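Local coordinates for protein OBCA, Oxalate Biosynthetic Component A (Burkholderia glumae, PDB 4NNB) that pairs a TIM-type beta/alpha barrel with a further N-terminal domain and holds a magnesium ion beside an oxaloacetate ion, at residues 357-362 against 438-443; 337-342 against 366-371; 291-296 against 331-336; 456-461 against 468-473. One frame throughout, in Å; residues are numbered along the deposited sequence.

Contact 1: 357-362 against 438-443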
loop_
_atom_site.group_PDB
_atom_site.type_symbol
_atom_site.label_atom_id
_atom_site.label_comp_id
_atom_site.label_asym_id
_atom_site.label_seq_id
_atom_site.Cartn_x
_atom_site.Cartn_y
_atom_site.Cartn_z
ATOM N N ASN A 357 -19.694 -3.270 17.375
ATOM C CA ASN A 357 -18.996 -3.864 18.518
ATOM C C ASN A 357 -18.230 -2.853 19.372
ATOM O O ASN A 357 -18.276 -2.904 20.606
ATOM C CB ASN A 357 -18.079 -4.993 18.044
ATOM C CG ASN A 357 -18.863 -6.160 17.442
ATOM O OD1 ASN A 357 -20.092 -6.203 17.532
ATOM N ND2 ASN A 357 -18.150 -7.119 16.846
ATOM N N ALA A 358 -17.534 -1.930 18.714
ATOM C CA ALA A 358 -16.723 -0.945 19.422
ATOM C C ALA A 358 -17.607 -0.064 20.279
ATOM O O ALA A 358 -17.235 0.300 21.394
ATOM C CB ALA A 358 -15.918 -0.097 18.451
ATOM N N THR A 359 -18.791 0.262 19.768
ATOM C CA THR A 359 -19.668 1.187 20.476
ATOM C C THR A 359 -20.586 0.497 21.484
ATOM O O THR A 359 -21.307 1.165 22.212
ATOM C CB THR A 359 -20.518 2.043 19.509
ATOM O OG1 THR A 359 -21.338 1.196 18.695
ATOM C CG2 THR A 359 -19.617 2.893 18.618
ATOM N N SER A 360 -20.556 -0.831 21.534
ATOM C CA SER A 360 -21.396 -1.548 22.498
ATOM C C SER A 360 -20.554 -2.395 23.441
ATOM O O SER A 360 -20.058 -1.907 24.455
ATOM C CB SER A 360 -22.464 -2.387 21.782
ATOM O OG SER A 360 -21.887 -3.384 20.954
ATOM N N LEU A 361 -20.366 -3.658 23.087
ATOM C CA LEU A 361 -19.660 -4.594 23.956
ATOM C C LEU A 361 -18.241 -4.171 24.363
ATOM O O LEU A 361 -17.847 -4.344 25.517
ATOM C CB LEU A 361 -19.615 -5.975 23.309
ATOM C CG LEU A 361 -19.175 -7.100 24.240
ATOM C CD1 LEU A 361 -20.290 -7.420 25.226
ATOM C CD2 LEU A 361 -18.810 -8.319 23.422
ATOM N N TYR A 362 -17.474 -3.613 23.432
ATOM C CA TYR A 362 -16.085 -3.294 23.737
ATOM C C TYR A 362 -15.884 -1.861 24.199
ATOM O O TYR A 362 -14.751 -1.423 24.385
ATOM C CB TYR A 362 -15.189 -3.586 22.531
ATOM C CG TYR A 362 -15.163 -5.046 22.130
ATOM C CD1 TYR A 362 -15.962 -5.515 21.094
ATOM C CD2 TYR A 362 -14.334 -5.954 22.777
ATOM C CE1 TYR A 362 -15.942 -6.852 20.713
ATOM C CE2 TYR A 362 -14.311 -7.301 22.402
ATOM C CZ TYR A 362 -15.119 -7.737 21.380
ATOM O OH TYR A 362 -15.102 -9.066 21.003
ATOM N N ARG A 438 -18.608 9.213 17.359
ATOM C CA ARG A 438 -18.528 10.427 18.184
ATOM C C ARG A 438 -19.519 10.395 19.347
ATOM O O ARG A 438 -19.222 10.884 20.427
ATOM C CB ARG A 438 -18.807 11.686 17.357
ATOM C CG ARG A 438 -17.865 11.929 16.208
ATOM C CD ARG A 438 -16.492 12.269 16.682
ATOM N NE ARG A 438 -15.738 12.929 15.621
ATOM C CZ ARG A 438 -14.437 13.174 15.680
ATOM N NH1 ARG A 438 -13.738 12.795 16.746
ATOM N NH2 ARG A 438 -13.836 13.782 14.659
ATOM N N ALA A 439 -20.696 9.829 19.107
ATOM C CA ALA A 439 -21.718 9.751 20.146
ATOM C C ALA A 439 -21.256 8.814 21.263
ATOM O O ALA A 439 -21.439 9.108 22.448
ATOM C CB ALA A 439 -23.062 9.290 19.555
ATOM N N SER A 440 -20.638 7.693 20.895
ATOM C CA SER A 440 -20.233 6.720 21.905
ATOM C C SER A 440 -18.940 7.115 22.571
ATOM O O SER A 440 -18.696 6.747 23.718
ATOM C CB SER A 440 -20.099 5.313 21.311
ATOM O OG SER A 440 -21.357 4.836 20.888
ATOM N N PHE A 441 -18.102 7.845 21.840
ATOM C CA PHE A 441 -16.804 8.247 22.357
ATOM C C PHE A 441 -16.597 9.743 22.140
ATOM O O PHE A 441 -15.973 10.143 21.160
ATOM C CB PHE A 441 -15.676 7.475 21.657
ATOM C CG PHE A 441 -15.791 5.979 21.782
ATOM C CD1 PHE A 441 -15.279 5.320 22.896
ATOM C CD2 PHE A 441 -16.415 5.237 20.796
ATOM C CE1 PHE A 441 -15.387 3.931 23.014
ATOM C CE2 PHE A 441 -16.534 3.842 20.909
ATOM C CZ PHE A 441 -16.011 3.195 22.015
ATOM N N PRO A 442 -17.113 10.571 23.063
ATOM C CA PRO A 442 -16.987 12.039 22.991
ATOM C C PRO A 442 -15.533 12.502 22.922
ATOM O O PRO A 442 -15.254 13.522 22.298
ATOM C CB PRO A 442 -17.614 12.520 24.303
ATOM C CG PRO A 442 -18.468 11.383 24.782
ATOM C CD PRO A 442 -17.850 10.120 24.257
ATOM N N VAL A 443 -14.623 11.781 23.569
ATOM C CA VAL A 443 -13.209 12.107 23.476
ATOM C C VAL A 443 -12.579 11.076 22.546
ATOM O O VAL A 443 -12.213 9.980 22.973
ATOM C CB VAL A 443 -12.515 12.085 24.846
ATOM C CG1 VAL A 443 -11.112 12.670 24.735
ATOM C CG2 VAL A 443 -13.327 12.891 25.856
HETATM O O HOH W 1 -22.467 3.894 23.028
#
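T359 and S440 bring the two backbones closest, with their CA atoms 5.7 Å apart, where helix 352-359 and helix 416-440 come together on the outside of the beta/alpha barrel. The contact uses the C-terminal parts of both helices, and F441 is the first residue of its segment to leave helical geometry. T359 and S440 meet in van der Waals contact: T359 CB lies 3.2 Å from S440 OG, and T359 CG2 is 3.7 Å from S440 CB. With OG1 between the backbone N and the carbonyl carbon (chi1 60°), where it bonds back to V355 O, the methyl CG2 stands anti to the carbonyl carbon and faces S440. A water spans the polar edge: it donates to T359 O at 3.1 Å and is hydrogen-bonded to S440 OG at 2.6 Å. F441 leaves the helix end and sends its ring edge toward A358 and T359. T359 CG2 approaches F441 CE2 obliquely at 4.0 Å. Helix 363-368 packs on the same phenyl group through L366 and L367, and F375 meets it from the strand side, burying it between helices and sheet. R363 NE bonds to S440 O and ties that helix to the same turn. The carbonyl of A358 faces the rim of the aromatic ring, near its plane, and A358 O reaches F441 CZ at 3.2 Å.

Contact 2: 337-342 against 366-371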
loop_
_atom_site.group_PDB
_atom_site.type_symbol
_atom_site.label_atom_id
_atom_site.label_comp_id
_atom_site.label_asym_id
_atom_site.label_seq_id
_atom_site.Cartn_x
_atom_site.Cartn_y
_atom_site.Cartn_z
ATOM N N HIS A 337 -3.790 -6.901 27.508
ATOM C CA HIS A 337 -2.382 -6.627 27.261
ATOM C C HIS A 337 -2.088 -5.154 26.947
ATOM O O HIS A 337 -1.170 -4.567 27.530
ATOM C CB HIS A 337 -1.863 -7.517 26.152
ATOM C CG HIS A 337 -0.416 -7.317 25.865
ATOM N ND1 HIS A 337 0.568 -8.103 26.425
ATOM C CD2 HIS A 337 0.221 -6.411 25.087
ATOM C CE1 HIS A 337 1.748 -7.697 25.994
ATOM N NE2 HIS A 337 1.566 -6.666 25.186
ATOM N N PHE A 338 -2.852 -4.563 26.030
ATOM C CA PHE A 338 -2.669 -3.154 25.684
ATOM C C PHE A 338 -2.758 -2.321 26.969
ATOM O O PHE A 338 -1.911 -1.453 27.229
ATOM C CB PHE A 338 -3.748 -2.669 24.706
ATOM C CG PHE A 338 -3.545 -3.097 23.255
ATOM C CD1 PHE A 338 -3.335 -4.428 22.912
ATOM C CD2 PHE A 338 -3.646 -2.162 22.228
ATOM C CE1 PHE A 338 -3.203 -4.814 21.580
ATOM C CE2 PHE A 338 -3.514 -2.543 20.893
ATOM C CZ PHE A 338 -3.290 -3.874 20.571
ATOM N N GLU A 339 -3.778 -2.601 27.781
ATOM C CA GLU A 339 -3.980 -1.849 29.016
ATOM C C GLU A 339 -2.759 -1.981 29.927
ATOM O O GLU A 339 -2.252 -0.988 30.448
ATOM C CB GLU A 339 -5.271 -2.312 29.718
ATOM C CG GLU A 339 -5.732 -1.414 30.865
ATOM C CD GLU A 339 -7.020 -1.894 31.514
ATOM O OE1 GLU A 339 -7.839 -2.546 30.837
ATOM O OE2 GLU A 339 -7.220 -1.610 32.707
ATOM N N ARG A 340 -2.264 -3.207 30.081
ATOM C CA ARG A 340 -1.109 -3.473 30.934
ATOM C C ARG A 340 0.184 -2.765 30.501
ATOM O O ARG A 340 0.876 -2.178 31.336
ATOM C CB ARG A 340 -0.858 -4.981 31.059
ATOM C CG ARG A 340 0.289 -5.313 32.008
ATOM C CD ARG A 340 0.460 -6.810 32.246
ATOM N NE ARG A 340 0.972 -7.535 31.080
ATOM C CZ ARG A 340 2.233 -7.493 30.648
ATOM N NH1 ARG A 340 2.594 -8.202 29.584
ATOM N NH2 ARG A 340 3.137 -6.736 31.265
ATOM N N VAL A 341 0.521 -2.814 29.212
ATOM C CA VAL A 341 1.791 -2.230 28.771
ATOM C C VAL A 341 1.692 -0.754 28.401
ATOM O O VAL A 341 2.706 -0.111 28.149
ATOM C CB VAL A 341 2.434 -3.022 27.624
ATOM C CG1 VAL A 341 2.577 -4.471 28.006
ATOM C CG2 VAL A 341 1.607 -2.877 26.331
ATOM N N GLY A 342 0.478 -0.214 28.373
ATOM C CA GLY A 342 0.290 1.191 28.041
ATOM C C GLY A 342 0.308 1.523 26.548
ATOM O O GLY A 342 0.716 2.624 26.150
ATOM N N LEU A 366 -12.376 -0.079 25.599
ATOM C CA LEU A 366 -11.740 0.992 24.828
ATOM C C LEU A 366 -11.548 2.237 25.683
ATOM O O LEU A 366 -10.564 2.966 25.533
ATOM C CB LEU A 366 -12.569 1.314 23.579
ATOM C CG LEU A 366 -12.368 0.323 22.427
ATOM C CD1 LEU A 366 -13.490 0.445 21.426
ATOM C CD2 LEU A 366 -11.010 0.543 21.765
ATOM N N LEU A 367 -12.480 2.484 26.594
ATOM C CA LEU A 367 -12.331 3.639 27.475
ATOM C C LEU A 367 -11.174 3.396 28.423
ATOM O O LEU A 367 -10.379 4.294 28.696
ATOM C CB LEU A 367 -13.614 3.925 28.254
ATOM C CG LEU A 367 -14.789 4.452 27.431
ATOM C CD1 LEU A 367 -15.989 4.698 28.338
ATOM C CD2 LEU A 367 -14.408 5.715 26.684
ATOM N N ARG A 368 -11.067 2.162 28.900
ATOM C CA ARG A 368 -10.001 1.770 29.805
ATOM C C ARG A 368 -8.594 1.899 29.226
ATOM O O ARG A 368 -7.638 2.106 29.974
ATOM C CB ARG A 368 -10.225 0.334 30.279
ATOM C CG ARG A 368 -10.339 0.219 31.780
ATOM C CD ARG A 368 -11.410 -0.751 32.187
ATOM N NE ARG A 368 -11.089 -2.140 31.889
ATOM C CZ ARG A 368 -12.017 -3.062 31.624
ATOM N NH1 ARG A 368 -13.302 -2.717 31.609
ATOM N NH2 ARG A 368 -11.675 -4.320 31.362
ATOM N N THR A 369 -8.453 1.754 27.908
ATOM C CA THR A 369 -7.120 1.807 27.312
ATOM C C THR A 369 -6.671 3.239 27.041
ATOM O O THR A 369 -5.582 3.450 26.499
ATOM C CB THR A 369 -6.987 0.939 26.026
ATOM O OG1 THR A 369 -8.097 1.175 25.153
ATOM C CG2 THR A 369 -6.918 -0.545 26.372
ATOM N N GLY A 370 -7.519 4.211 27.392
ATOM C CA GLY A 370 -7.133 5.621 27.370
ATOM C C GLY A 370 -7.818 6.523 26.350
ATOM O O GLY A 370 -8.140 6.108 25.225
ATOM N N LYS A 371 -8.032 7.773 26.745
ATOM C CA LYS A 371 -8.665 8.764 25.887
ATOM C C LYS A 371 -7.614 9.729 25.359
ATOM O O LYS A 371 -6.603 9.960 26.016
ATOM C CB LYS A 371 -9.743 9.541 26.648
ATOM C CG LYS A 371 -10.907 8.699 27.163
ATOM C CD LYS A 371 -11.898 9.586 27.954
ATOM C CE LYS A 371 -13.202 8.845 28.300
ATOM N NZ LYS A 371 -14.437 9.394 27.615
#
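The backbones of E339 and T369 nearly meet, CA to CA 5.1 Å, where helix 328-341 packs beside helix 363-368 on the outer layer of the beta/alpha barrel. The close part is the small methyl of T369. Its CG2 sits 4.0 Å from E339 N, 4.1 Å from E339 CB and 4.2 Å from F338 CB, so one methyl rests on the start of two side chains and the backbone N between them. F335 and P345 also touch T369 on this inner side. Beyond it the contact opens to solvent, where E339 and R368 reach over the gap. The E339 chain is fully extended, with CG anti to the backbone N (chi1 -168°), and brings OE1 to the edge of the guanidinium group. R368 NE donates to E339 OE1 in a weak bond of 3.4 Å, part of a salt bridge whose carboxylate and guanidinium planes are turned 65° apart. The aliphatic part joins in as well, R368 CG lying 3.7 Å from E339 OE2. Long, twisted and exposed, the ion pair probably adds little stability, and the packing of the T369 methyl on F338 and E339 probably contributes more.

Contact 3: 291-296 against 331-336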
loop_
_atom_site.group_PDB
_atom_site.type_symbol
_atom_site.label_atom_id
_atom_site.label_comp_id
_atom_site.label_asym_id
_atom_site.label_seq_id
_atom_site.Cartn_x
_atom_site.Cartn_y
_atom_site.Cartn_z
ATOM N N LEU A 291 1.382 -14.292 19.343
ATOM C CA LEU A 291 2.259 -13.567 18.426
ATOM C C LEU A 291 1.658 -12.194 18.074
ATOM O O LEU A 291 2.391 -11.219 17.875
ATOM C CB LEU A 291 2.537 -14.402 17.162
ATOM C CG LEU A 291 3.478 -13.785 16.117
ATOM C CD1 LEU A 291 4.864 -13.496 16.717
ATOM C CD2 LEU A 291 3.594 -14.662 14.880
ATOM N N ARG A 292 0.325 -12.108 18.066
ATOM C CA ARG A 292 -0.367 -10.874 17.697
ATOM C C ARG A 292 -0.235 -9.755 18.725
ATOM O O ARG A 292 -0.682 -8.639 18.477
ATOM C CB ARG A 292 -1.839 -11.151 17.376
ATOM C CG ARG A 292 -2.030 -12.102 16.195
ATOM C CD ARG A 292 -3.500 -12.266 15.839
ATOM N NE ARG A 292 -4.032 -11.046 15.229
ATOM C CZ ARG A 292 -5.286 -10.900 14.813
ATOM N NH1 ARG A 292 -6.159 -11.898 14.949
ATOM N NH2 ARG A 292 -5.662 -9.758 14.253
ATOM N N ARG A 293 0.373 -10.050 19.874
ATOM C CA ARG A 293 0.754 -9.010 20.832
ATOM C C ARG A 293 2.211 -9.139 21.304
ATOM O O ARG A 293 2.672 -8.326 22.092
ATOM C CB ARG A 293 -0.194 -9.006 22.056
ATOM C CG ARG A 293 -0.342 -10.370 22.734
ATOM C CD ARG A 293 -1.392 -10.357 23.851
ATOM N NE ARG A 293 -1.655 -11.714 24.328
ATOM C CZ ARG A 293 -2.520 -12.558 23.773
ATOM N NH1 ARG A 293 -3.246 -12.189 22.721
ATOM N NH2 ARG A 293 -2.663 -13.779 24.277
ATOM N N ALA A 294 2.934 -10.153 20.832
ATOM C CA ALA A 294 4.312 -10.373 21.293
ATOM C C ALA A 294 5.256 -9.202 20.964
ATOM O O ALA A 294 6.246 -8.974 21.664
ATOM C CB ALA A 294 4.857 -11.674 20.734
ATOM N N HIS A 295 4.945 -8.459 19.906
ATOM C CA HIS A 295 5.703 -7.251 19.563
ATOM C C HIS A 295 5.242 -6.021 20.331
ATOM O O HIS A 295 5.793 -4.931 20.149
ATOM C CB HIS A 295 5.674 -6.972 18.051
ATOM C CG HIS A 295 4.295 -6.853 17.471
ATOM N ND1 HIS A 295 3.195 -7.496 18.002
ATOM C CD2 HIS A 295 3.849 -6.183 16.378
ATOM C CE1 HIS A 295 2.128 -7.218 17.270
ATOM N NE2 HIS A 295 2.499 -6.422 16.280
ATOM N N LEU A 296 4.245 -6.189 21.196
ATOM C CA LEU A 296 3.729 -5.054 21.949
ATOM C C LEU A 296 4.268 -5.082 23.368
ATOM O O LEU A 296 3.532 -4.900 24.326
ATOM C CB LEU A 296 2.204 -5.039 21.955
ATOM C CG LEU A 296 1.571 -5.077 20.558
ATOM C CD1 LEU A 296 0.061 -4.973 20.701
ATOM C CD2 LEU A 296 2.121 -3.982 19.606
ATOM N N LEU A 331 -9.694 -11.122 21.683
ATOM C CA LEU A 331 -9.805 -9.688 21.952
ATOM C C LEU A 331 -9.731 -9.355 23.439
ATOM O O LEU A 331 -9.142 -8.335 23.828
ATOM C CB LEU A 331 -11.065 -9.104 21.306
ATOM C CG LEU A 331 -10.970 -9.040 19.778
ATOM C CD1 LEU A 331 -12.351 -8.858 19.136
ATOM C CD2 LEU A 331 -10.021 -7.915 19.362
ATOM N N ASP A 332 -10.304 -10.215 24.275
ATOM C CA ASP A 332 -10.188 -10.040 25.729
ATOM C C ASP A 332 -8.717 -10.003 26.142
ATOM O O ASP A 332 -8.302 -9.152 26.946
ATOM C CB ASP A 332 -10.930 -11.153 26.479
ATOM C CG ASP A 332 -10.833 -11.006 27.995
ATOM O OD1 ASP A 332 -11.332 -9.996 28.531
ATOM O OD2 ASP A 332 -10.261 -11.899 28.657
ATOM N N ALA A 333 -7.938 -10.921 25.578
ATOM C CA ALA A 333 -6.503 -11.000 25.833
ATOM C C ALA A 333 -5.746 -9.770 25.291
ATOM O O ALA A 333 -4.874 -9.222 25.979
ATOM C CB ALA A 333 -5.932 -12.291 25.236
ATOM N N GLN A 334 -6.055 -9.357 24.059
ATOM C CA GLN A 334 -5.466 -8.132 23.496
ATOM C C GLN A 334 -5.686 -6.930 24.399
ATOM O O GLN A 334 -4.723 -6.265 24.800
ATOM C CB GLN A 334 -6.036 -7.818 22.098
ATOM C CG GLN A 334 -5.621 -8.798 21.015
ATOM C CD GLN A 334 -4.104 -8.860 20.771
ATOM O OE1 GLN A 334 -3.387 -9.601 21.446
ATOM N NE2 GLN A 334 -3.621 -8.103 19.777
ATOM N N PHE A 335 -6.948 -6.636 24.703
ATOM C CA PHE A 335 -7.262 -5.466 25.516
ATOM C C PHE A 335 -6.541 -5.516 26.860
ATOM O O PHE A 335 -5.985 -4.504 27.293
ATOM C CB PHE A 335 -8.773 -5.308 25.730
ATOM C CG PHE A 335 -9.486 -4.576 24.615
ATOM C CD1 PHE A 335 -9.371 -3.208 24.490
ATOM C CD2 PHE A 335 -10.303 -5.264 23.720
ATOM C CE1 PHE A 335 -10.033 -2.520 23.471
ATOM C CE2 PHE A 335 -10.975 -4.588 22.704
ATOM C CZ PHE A 335 -10.834 -3.210 22.577
ATOM N N ASP A 336 -6.554 -6.681 27.515
ATOM C CA ASP A 336 -5.836 -6.860 28.788
ATOM C C ASP A 336 -4.375 -6.466 28.612
ATOM O O ASP A 336 -3.787 -5.787 29.449
ATOM C CB ASP A 336 -5.877 -8.327 29.227
ATOM C CG ASP A 336 -7.060 -8.642 30.124
ATOM O OD1 ASP A 336 -7.873 -7.723 30.364
ATOM O OD2 ASP A 336 -7.177 -9.812 30.576
#
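Q334 reaches from helix 328-341 to the short helical turn 291-294 and grips it with both ends of its amide. Two hydrogen bonds carry the polar part. R293 NH1 donates to Q334 OE1 at 2.9 Å, nearly straight at 166° and in the plane of the guanidinium, although the two flat groups are turned 57° apart. Q334 NE2 gives a longer bond of 3.3 Å to R292 O, approaching from above that carbonyl plane and not along a lone pair. The glutamine folds back at chi2 (-61°), which carries its amide into the gap between the segments.

Packing completes the grip. R293 runs extended from CG to NE past the glutamine oxygen, with R293 CD 3.2 Å from Q334 OE1, and the methyl of A333 lies over one face of the guanidinium, its CB 3.7 Å from R293 NH1. F330 and H337 touch R293 from the same helix.

R292 uses its charged end on other partners, A287 O, T278 O and N326 OD1 among them, and touches Y324 of the oxaloacetate pocket. The turn is thus close behind that pocket. With one bond at each end, the buried amide has its flip defined: oxygen to the arginine, nitrogen to the carbonyl. The arginine's charge would be expected to polarise the amide and make NE2 a better donor.

Contact 4: 456-461 against 468-473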
loop_
_atom_site.group_PDB
_atom_site.type_symbol
_atom_site.label_atom_id
_atom_site.label_comp_id
_atom_site.label_asym_id
_atom_site.label_seq_id
_atom_site.Cartn_x
_atom_site.Cartn_y
_atom_site.Cartn_z
ATOM N N ASN A 456 -8.150 10.770 -4.538
ATOM C CA ASN A 456 -8.425 12.183 -4.836
ATOM C C ASN A 456 -9.538 12.722 -3.936
ATOM O O ASN A 456 -9.703 13.923 -3.794
ATOM C CB ASN A 456 -8.770 12.404 -6.314
ATOM C CG ASN A 456 -7.581 12.165 -7.239
ATOM O OD1 ASN A 456 -6.433 12.215 -6.810
ATOM N ND2 ASN A 456 -7.859 11.901 -8.513
ATOM N N LEU A 457 -10.286 11.811 -3.322
ATOM C CA LEU A 457 -11.381 12.152 -2.423
ATOM C C LEU A 457 -10.910 12.442 -1.007
ATOM O O LEU A 457 -11.650 13.039 -0.225
ATOM C CB LEU A 457 -12.383 10.992 -2.361
ATOM C CG LEU A 457 -13.059 10.565 -3.657
ATOM C CD1 LEU A 457 -13.883 9.313 -3.432
ATOM C CD2 LEU A 457 -13.937 11.698 -4.179
ATOM N N LEU A 458 -9.691 12.010 -0.672
ATOM C CA LEU A 458 -9.222 12.001 0.723
ATOM C C LEU A 458 -9.440 13.292 1.489
ATOM O O LEU A 458 -10.042 13.289 2.566
ATOM C CB LEU A 458 -7.736 11.659 0.801
ATOM C CG LEU A 458 -7.331 10.217 1.062
ATOM C CD1 LEU A 458 -5.812 10.162 1.158
ATOM C CD2 LEU A 458 -7.998 9.658 2.330
ATOM N N VAL A 459 -8.922 14.393 0.953
ATOM C CA VAL A 459 -9.005 15.664 1.656
ATOM C C VAL A 459 -10.436 16.201 1.743
ATOM O O VAL A 459 -10.853 16.641 2.812
ATOM C CB VAL A 459 -8.046 16.711 1.061
ATOM C CG1 VAL A 459 -8.274 18.080 1.706
ATOM C CG2 VAL A 459 -6.614 16.259 1.266
ATOM N N ASP A 460 -11.187 16.159 0.644
ATOM C CA ASP A 460 -12.555 16.676 0.670
ATOM C C ASP A 460 -13.411 15.898 1.674
ATOM O O ASP A 460 -14.142 16.493 2.470
ATOM C CB ASP A 460 -13.209 16.609 -0.707
ATOM C CG ASP A 460 -12.687 17.674 -1.663
ATOM O OD1 ASP A 460 -12.201 18.726 -1.200
ATOM O OD2 ASP A 460 -12.768 17.446 -2.883
ATOM N N VAL A 461 -13.307 14.569 1.632
ATOM C CA VAL A 461 -14.095 13.714 2.517
ATOM C C VAL A 461 -13.722 13.920 3.976
ATOM O O VAL A 461 -14.593 14.018 4.838
ATOM C CB VAL A 461 -13.947 12.230 2.150
ATOM C CG1 VAL A 461 -14.593 11.340 3.213
ATOM C CG2 VAL A 461 -14.569 11.963 0.805
ATOM N N ASP A 468 -10.174 14.041 12.210
ATOM C CA ASP A 468 -8.977 14.498 12.892
ATOM C C ASP A 468 -7.682 14.089 12.213
ATOM O O ASP A 468 -6.606 14.515 12.622
ATOM C CB ASP A 468 -8.977 13.943 14.304
ATOM C CG ASP A 468 -10.255 14.252 15.023
ATOM O OD1 ASP A 468 -10.380 15.390 15.507
ATOM O OD2 ASP A 468 -11.137 13.378 15.077
ATOM N N GLY A 469 -7.772 13.261 11.186
ATOM C CA GLY A 469 -6.555 12.763 10.577
ATOM C C GLY A 469 -6.772 12.149 9.222
ATOM O O GLY A 469 -7.895 11.804 8.858
ATOM N N ILE A 470 -5.680 12.012 8.472
ATOM C CA ILE A 470 -5.691 11.358 7.173
ATOM C C ILE A 470 -4.461 10.461 7.088
ATOM O O ILE A 470 -3.369 10.851 7.511
ATOM C CB ILE A 470 -5.642 12.393 6.018
ATOM C CG1 ILE A 470 -6.946 13.178 5.942
ATOM C CG2 ILE A 470 -5.398 11.711 4.655
ATOM C CD1 ILE A 470 -6.865 14.359 4.968
ATOM N N ARG A 471 -4.642 9.261 6.541
ATOM C CA ARG A 471 -3.551 8.311 6.386
ATOM C C ARG A 471 -3.242 8.119 4.909
ATOM O O ARG A 471 -4.158 8.039 4.072
ATOM C CB ARG A 471 -3.919 6.956 7.040
ATOM C CG ARG A 471 -3.172 5.742 6.481
ATOM C CD ARG A 471 -3.349 4.480 7.370
ATOM N NE ARG A 471 -3.369 3.271 6.555
ATOM C CZ ARG A 471 -3.544 2.034 7.025
ATOM N NH1 ARG A 471 -3.706 1.810 8.328
ATOM N NH2 ARG A 471 -3.571 1.023 6.173
ATOM N N VAL A 472 -1.952 8.061 4.583
ATOM C CA VAL A 472 -1.516 7.714 3.226
ATOM C C VAL A 472 -0.296 6.814 3.361
ATOM O O VAL A 472 0.276 6.705 4.445
ATOM C CB VAL A 472 -1.114 8.965 2.411
ATOM C CG1 VAL A 472 -2.340 9.793 2.065
ATOM C CG2 VAL A 472 -0.095 9.795 3.191
ATOM N N GLY A 473 0.095 6.167 2.269
ATOM C CA GLY A 473 1.322 5.389 2.256
ATOM C C GLY A 473 1.226 4.237 1.276
ATOM O O GLY A 473 0.125 3.915 0.824
#
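I470 faces L458 across the gap between strand 469-472 and helix 458-465, their CA atoms 7.4 Å apart. Its two branches divide the work. I470 CG2, anti to the backbone N, touches both methyls of the leucine, at 3.8 Å from L458 CD1 and 4.0 Å from L458 CD2. The other branch, with CG1 swung anti to the carbonyl carbon (chi1 -69°), takes I470 CD1 on to V459, 4.2 Å from V459 CG2 and much the same from V459 CA. The isoleucine and valine side chains cross at about a right angle, and L506 of helix 495-507 joins them at I470. All of this is the inner face of a beta-alpha-beta crossover, in which strand 444-449 runs through helix 458-465 into the parallel neighbouring strand 469-472. R471 next turns its CB away from the helix; only its backbone takes part, R471 O lying 4.0 Å from L458 CD1. Its side chain, on the far side of the sheet, forms a salt bridge with D476 and comes within about 4 Å of the magnesium ion (nearest atoms), near the metal ligand E475. V472 touches the helix again through its CG1, and V472 CG1 meets L458 CD1 at 3.6 Å. I448 of strand 444-449 and L450 of the loop after it touch the same leucine.

Contacts 1, 2 and 3 lie on the same side of the chain's centre and join helices around the beta/alpha barrel; contact 4 joins a helix to a barrel strand. Contact 3 closes first along the chain, contacts 2 and 1 interleave their segments, and contact 4 follows. Contacts 2 and 3 share helix 328-341, with centres 11 Å apart, and are linked by H337 NE2 and L296 O at 2.8 Å. K371 of contact 2 packs on V443 of contact 1, 15 Å away between centres. Contact 4 sits 23 Å from contact 1, joined to it by the R438–D468 salt bridge. Contacts 3, 2 and 1 thus form a chain of touching helix contacts along one side of the barrel.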